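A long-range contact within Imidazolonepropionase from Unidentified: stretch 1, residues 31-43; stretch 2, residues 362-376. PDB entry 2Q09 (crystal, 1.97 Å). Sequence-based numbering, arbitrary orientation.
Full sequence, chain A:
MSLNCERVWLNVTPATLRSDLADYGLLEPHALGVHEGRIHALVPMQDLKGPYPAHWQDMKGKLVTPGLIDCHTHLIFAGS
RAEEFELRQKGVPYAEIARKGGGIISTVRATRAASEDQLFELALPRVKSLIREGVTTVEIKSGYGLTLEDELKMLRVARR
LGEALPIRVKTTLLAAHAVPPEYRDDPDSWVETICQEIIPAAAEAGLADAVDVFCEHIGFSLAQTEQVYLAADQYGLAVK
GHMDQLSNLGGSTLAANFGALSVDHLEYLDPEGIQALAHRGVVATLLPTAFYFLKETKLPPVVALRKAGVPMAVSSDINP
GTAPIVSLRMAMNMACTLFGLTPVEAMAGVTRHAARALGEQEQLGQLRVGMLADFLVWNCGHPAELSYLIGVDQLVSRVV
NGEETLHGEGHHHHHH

Stretch 1 (31-43) ALGVHEGRIHALV
Stretch 2 362-376: EQLGQLRVGMLADFL

Stretch 1 is a β-hairpin: strands 31-35 and 38-43 are joined by a type I' turn from His-35 to Arg-38, with Glu-36 (phi/psi 50/57) and Gly-37 (69/6) at its corners. Backbone bonds, such as His-35 N to Arg-38 O (2.8 Å), close it. Stretch 2 is mostly irregular and becomes a strand at Phe-375. Together they bury 732 Å², and the residues covered most are Ile-39 (111 Å²), Arg-38 (95 Å²) and Val-369 (64 Å²).

The register is set by a single β bridge pairing Arg-38 with Leu-372, CA to CA 4.2 Å. Two nearly linear hydrogen bonds flank it: Ala-373 N to Gly-37 O (2.9 Å, 170°) and Ile-39 N to Met-371 O (2.9 Å, 172°). A third, Gly-370 N to Ile-39 O (2.9 Å, 175°), means that Ile-39 uses both its amide and its carbonyl. This last bond reaches into the type II turn from Arg-368 to Met-371, in which Val-369 (-62/136) precedes Gly-370 (101/-22); at the latter angles a CB would be jammed against the carbonyl O of Val-369.

The side chain of Ile-39 points toward stretch 2 with chi1 m and chi2 t. Ile-39 CD1 lies 3.4 Å from Arg-368 O and 4.4 Å from Leu-367 CD2, while Ile-39 CG1 is 4.4 Å from Ala-373 CB, so its nearest approaches are to backbone atoms, with side chains of stretch 2 slightly farther off.

Arg-38 starts sideways, yet its extended side chain (chi1 m, chi2 and chi3 t, chi4 -91°) brings the guanidinium back to stretch 2. Arg-38 NH1 and NH2 both donate to Gln-363 OE1, each at 2.8 Å, and Arg-38 NH1 also donates to Gly-370 O at 2.9 Å. These acceptors lie at the edge, near the guanidinium plane, whereas Leu-372 CD2 covers one face, 4.0 Å from Arg-38 CZ. Gln-363 reaches this site with chi1 m, chi2 m and chi3 -46°.

Val-369 (chi1 t) lays its CG2 along the second strand, 3.6 Å from Ala-41 CA and 3.8 Å from His-40 O. Nearby, Leu-42 points toward stretch 2, its CD1 3.2 Å from Leu-367 O; its chi1 of -96° lies between wells.

An apolar cluster on the first strand extends the contact. Leu-32 (chi1 t, chi2 t) places CD1 over the face of the Phe-375 ring, 4.0 Å from the centroid and 10° off the normal, a CH-pi arrangement. Val-34 CG1 sits at the ring edge, 4.0 Å from Phe-375 CE2, and touches Ala-373 CB at 3.7 Å. Phe-375 has chi1 p and chi2 86°.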

# COMPACT_ATOMS: atom_id res chain seq x y z
N ALA A 31 -18.73 14.64 18.03
CA ALA A 31 -17.66 15.54 18.41
C ALA A 31 -16.46 14.61 18.54
O ALA A 31 -16.54 13.58 19.21
CB ALA A 31 -17.96 16.19 19.76
N LEU A 32 -15.36 14.94 17.87
CA LEU A 32 -14.17 14.10 17.94
C LEU A 32 -13.04 14.84 18.64
O LEU A 32 -12.59 15.89 18.17
CB LEU A 32 -13.74 13.69 16.52
CG LEU A 32 -12.65 12.62 16.38
CD1 LEU A 32 -12.54 12.19 14.93
CD2 LEU A 32 -11.32 13.16 16.89
N GLY A 33 -12.59 14.30 19.76
CA GLY A 33 -11.51 14.92 20.52
C GLY A 33 -10.26 14.06 20.49
O GLY A 33 -10.34 12.84 20.52
N VAL A 34 -9.10 14.70 20.42
CA VAL A 34 -7.87 13.94 20.38
C VAL A 34 -6.98 14.25 21.58
O VAL A 34 -6.99 15.35 22.11
CB VAL A 34 -7.08 14.21 19.07
CG1 VAL A 34 -7.98 13.97 17.87
CG2 VAL A 34 -6.53 15.62 19.06
N HIS A 35 -6.22 13.24 22.01
CA HIS A 35 -5.31 13.42 23.11
C HIS A 35 -4.05 12.62 22.84
O HIS A 35 -4.10 11.41 22.65
CB HIS A 35 -5.93 12.97 24.43
CG HIS A 35 -5.12 13.33 25.63
ND1 HIS A 35 -4.81 14.64 25.94
CD2 HIS A 35 -4.50 12.57 26.56
CE1 HIS A 35 -4.04 14.67 27.01
NE2 HIS A 35 -3.83 13.42 27.41
N GLU A 36 -2.92 13.32 22.82
CA GLU A 36 -1.64 12.69 22.58
C GLU A 36 -1.65 11.79 21.34
O GLU A 36 -1.35 10.60 21.41
CB GLU A 36 -1.20 11.91 23.83
CG GLU A 36 -0.63 12.82 24.91
CD GLU A 36 -0.49 12.15 26.26
OE1 GLU A 36 0.01 11.01 26.31
OE2 GLU A 36 -0.87 12.76 27.27
N GLY A 37 -2.02 12.39 20.21
CA GLY A 37 -2.05 11.69 18.94
C GLY A 37 -3.10 10.62 18.73
O GLY A 37 -3.08 9.94 17.70
N ARG A 38 -4.02 10.46 19.67
CA ARG A 38 -5.05 9.44 19.54
C ARG A 38 -6.46 9.98 19.72
O ARG A 38 -6.66 11.05 20.29
CB ARG A 38 -4.83 8.33 20.57
CG ARG A 38 -3.54 7.57 20.38
CD ARG A 38 -3.44 6.42 21.36
NE ARG A 38 -2.20 5.68 21.17
CZ ARG A 38 -2.05 4.63 20.36
NH1 ARG A 38 -3.08 4.18 19.66
NH2 ARG A 38 -0.86 4.06 20.23
N ILE A 39 -7.43 9.23 19.20
CA ILE A 39 -8.82 9.61 19.33
C ILE A 39 -9.15 9.35 20.80
O ILE A 39 -9.12 8.20 21.26
CB ILE A 39 -9.73 8.75 18.43
CG1 ILE A 39 -9.26 8.86 16.98
CG2 ILE A 39 -11.17 9.25 18.53
CD1 ILE A 39 -9.97 7.91 16.03
N HIS A 40 -9.42 10.42 21.52
CA HIS A 40 -9.71 10.33 22.95
C HIS A 40 -11.19 10.13 23.24
O HIS A 40 -11.56 9.48 24.21
CB HIS A 40 -9.21 11.58 23.65
CG HIS A 40 -9.10 11.43 25.13
ND1 HIS A 40 -8.31 10.47 25.72
CD2 HIS A 40 -9.67 12.13 26.15
CE1 HIS A 40 -8.39 10.58 27.04
NE2 HIS A 40 -9.21 11.57 27.32
N ALA A 41 -12.04 10.70 22.39
CA ALA A 41 -13.47 10.57 22.58
C ALA A 41 -14.29 10.86 21.32
O ALA A 41 -13.90 11.67 20.48
CB ALA A 41 -13.93 11.49 23.70
N LEU A 42 -15.42 10.17 21.22
CA LEU A 42 -16.36 10.32 20.12
C LEU A 42 -17.73 10.39 20.77
O LEU A 42 -18.29 9.38 21.20
CB LEU A 42 -16.30 9.12 19.18
CG LEU A 42 -15.41 9.30 17.96
CD1 LEU A 42 -15.34 8.00 17.18
CD2 LEU A 42 -15.98 10.42 17.09
N VAL A 43 -18.27 11.60 20.84
CA VAL A 43 -19.56 11.84 21.47
C VAL A 43 -20.60 12.49 20.57
O VAL A 43 -20.34 13.52 19.95
CB VAL A 43 -19.38 12.76 22.70
CG1 VAL A 43 -20.71 12.93 23.43
CG2 VAL A 43 -18.32 12.18 23.62
N GLU A 362 -4.77 -2.72 14.81
CA GLU A 362 -5.12 -2.21 16.13
C GLU A 362 -4.91 -0.71 16.30
O GLU A 362 -5.42 -0.11 17.25
CB GLU A 362 -4.31 -2.94 17.22
CG GLU A 362 -4.53 -4.45 17.27
CD GLU A 362 -3.85 -5.11 18.46
OE1 GLU A 362 -2.61 -5.05 18.56
OE2 GLU A 362 -4.57 -5.68 19.31
N GLN A 363 -4.17 -0.09 15.38
CA GLN A 363 -3.86 1.33 15.49
C GLN A 363 -4.48 2.30 14.48
O GLN A 363 -4.67 3.47 14.79
CB GLN A 363 -2.34 1.51 15.41
CG GLN A 363 -1.55 0.69 16.40
CD GLN A 363 -1.71 1.18 17.82
OE1 GLN A 363 -1.63 2.38 18.08
NE2 GLN A 363 -1.92 0.26 18.74
N LEU A 364 -4.77 1.80 13.28
CA LEU A 364 -5.30 2.65 12.21
C LEU A 364 -6.46 2.04 11.42
O LEU A 364 -6.76 0.85 11.55
CB LEU A 364 -4.18 2.97 11.22
CG LEU A 364 -2.95 3.72 11.75
CD1 LEU A 364 -1.77 3.54 10.80
CD2 LEU A 364 -3.30 5.18 11.90
N GLY A 365 -7.09 2.87 10.60
CA GLY A 365 -8.17 2.39 9.75
C GLY A 365 -9.60 2.52 10.23
O GLY A 365 -10.52 2.24 9.45
N GLN A 366 -9.80 2.93 11.48
CA GLN A 366 -11.15 3.08 12.01
C GLN A 366 -11.24 4.28 12.95
O GLN A 366 -10.27 4.64 13.59
CB GLN A 366 -11.56 1.83 12.79
CG GLN A 366 -11.45 0.53 12.02
CD GLN A 366 -11.79 -0.67 12.88
OE1 GLN A 366 -12.89 -0.75 13.43
NE2 GLN A 366 -10.85 -1.60 13.01
N LEU A 367 -12.42 4.89 13.01
CA LEU A 367 -12.62 6.02 13.91
C LEU A 367 -13.15 5.44 15.22
O LEU A 367 -14.36 5.44 15.48
CB LEU A 367 -13.62 7.03 13.32
CG LEU A 367 -13.26 7.70 11.98
CD1 LEU A 367 -14.25 8.82 11.71
CD2 LEU A 367 -11.85 8.26 12.02
N ARG A 368 -12.23 4.92 16.02
CA ARG A 368 -12.56 4.35 17.32
C ARG A 368 -11.71 4.99 18.40
O ARG A 368 -10.55 5.34 18.17
CB ARG A 368 -12.24 2.86 17.37
CG ARG A 368 -13.01 1.96 16.45
CD ARG A 368 -12.75 0.55 16.93
NE ARG A 368 -13.41 -0.46 16.12
CZ ARG A 368 -13.95 -1.57 16.62
NH1 ARG A 368 -13.91 -1.78 17.93
NH2 ARG A 368 -14.51 -2.45 15.82
N VAL A 369 -12.27 5.10 19.59
CA VAL A 369 -11.53 5.66 20.71
C VAL A 369 -10.34 4.75 20.99
O VAL A 369 -10.46 3.54 20.98
CB VAL A 369 -12.42 5.75 21.97
CG1 VAL A 369 -11.57 5.77 23.23
CG2 VAL A 369 -13.27 7.00 21.89
N GLY A 370 -9.18 5.35 21.21
CA GLY A 370 -7.99 4.57 21.48
C GLY A 370 -7.05 4.39 20.29
O GLY A 370 -5.87 4.11 20.47
N MSE A 371 -7.57 4.55 19.07
CA MSE A 371 -6.73 4.42 17.89
C MSE A 371 -6.11 5.76 17.51
O MSE A 371 -6.55 6.80 17.97
CB MSE A 371 -7.55 3.85 16.72
CG MSE A 371 -7.98 2.42 16.96
SE MSE A 371 -8.79 1.60 15.40
CE MSE A 371 -7.21 0.89 14.59
N LEU A 372 -5.08 5.72 16.66
CA LEU A 372 -4.39 6.95 16.25
C LEU A 372 -5.33 7.93 15.57
O LEU A 372 -6.25 7.53 14.84
CB LEU A 372 -3.21 6.61 15.35
CG LEU A 372 -2.09 5.82 16.04
CD1 LEU A 372 -1.13 5.25 15.01
CD2 LEU A 372 -1.36 6.72 17.04
N ALA A 373 -5.09 9.22 15.80
CA ALA A 373 -5.93 10.26 15.23
C ALA A 373 -5.55 10.63 13.80
O ALA A 373 -5.06 11.74 13.54
CB ALA A 373 -5.89 11.50 16.12
N ASP A 374 -5.77 9.70 12.88
CA ASP A 374 -5.49 9.90 11.46
C ASP A 374 -6.86 9.92 10.79
O ASP A 374 -7.44 8.87 10.53
CB ASP A 374 -4.65 8.75 10.90
CG ASP A 374 -3.20 8.82 11.33
OD1 ASP A 374 -2.88 9.63 12.24
OD2 ASP A 374 -2.38 8.07 10.77
N PHE A 375 -7.38 11.11 10.54
CA PHE A 375 -8.69 11.21 9.92
C PHE A 375 -8.79 12.36 8.94
O PHE A 375 -7.91 13.24 8.89
CB PHE A 375 -9.78 11.32 11.00
CG PHE A 375 -9.62 12.48 11.93
CD1 PHE A 375 -10.11 13.73 11.61
CD2 PHE A 375 -8.97 12.30 13.15
CE1 PHE A 375 -9.98 14.80 12.50
CE2 PHE A 375 -8.83 13.36 14.05
CZ PHE A 375 -9.34 14.62 13.72
N LEU A 376 -9.86 12.36 8.15
CA LEU A 376 -10.05 13.37 7.13
C LEU A 376 -11.44 13.99 7.15
O LEU A 376 -12.43 13.30 7.35
CB LEU A 376 -9.85 12.73 5.75
CG LEU A 376 -8.66 11.79 5.57
CD1 LEU A 376 -8.80 11.04 4.25
CD2 LEU A 376 -7.36 12.60 5.62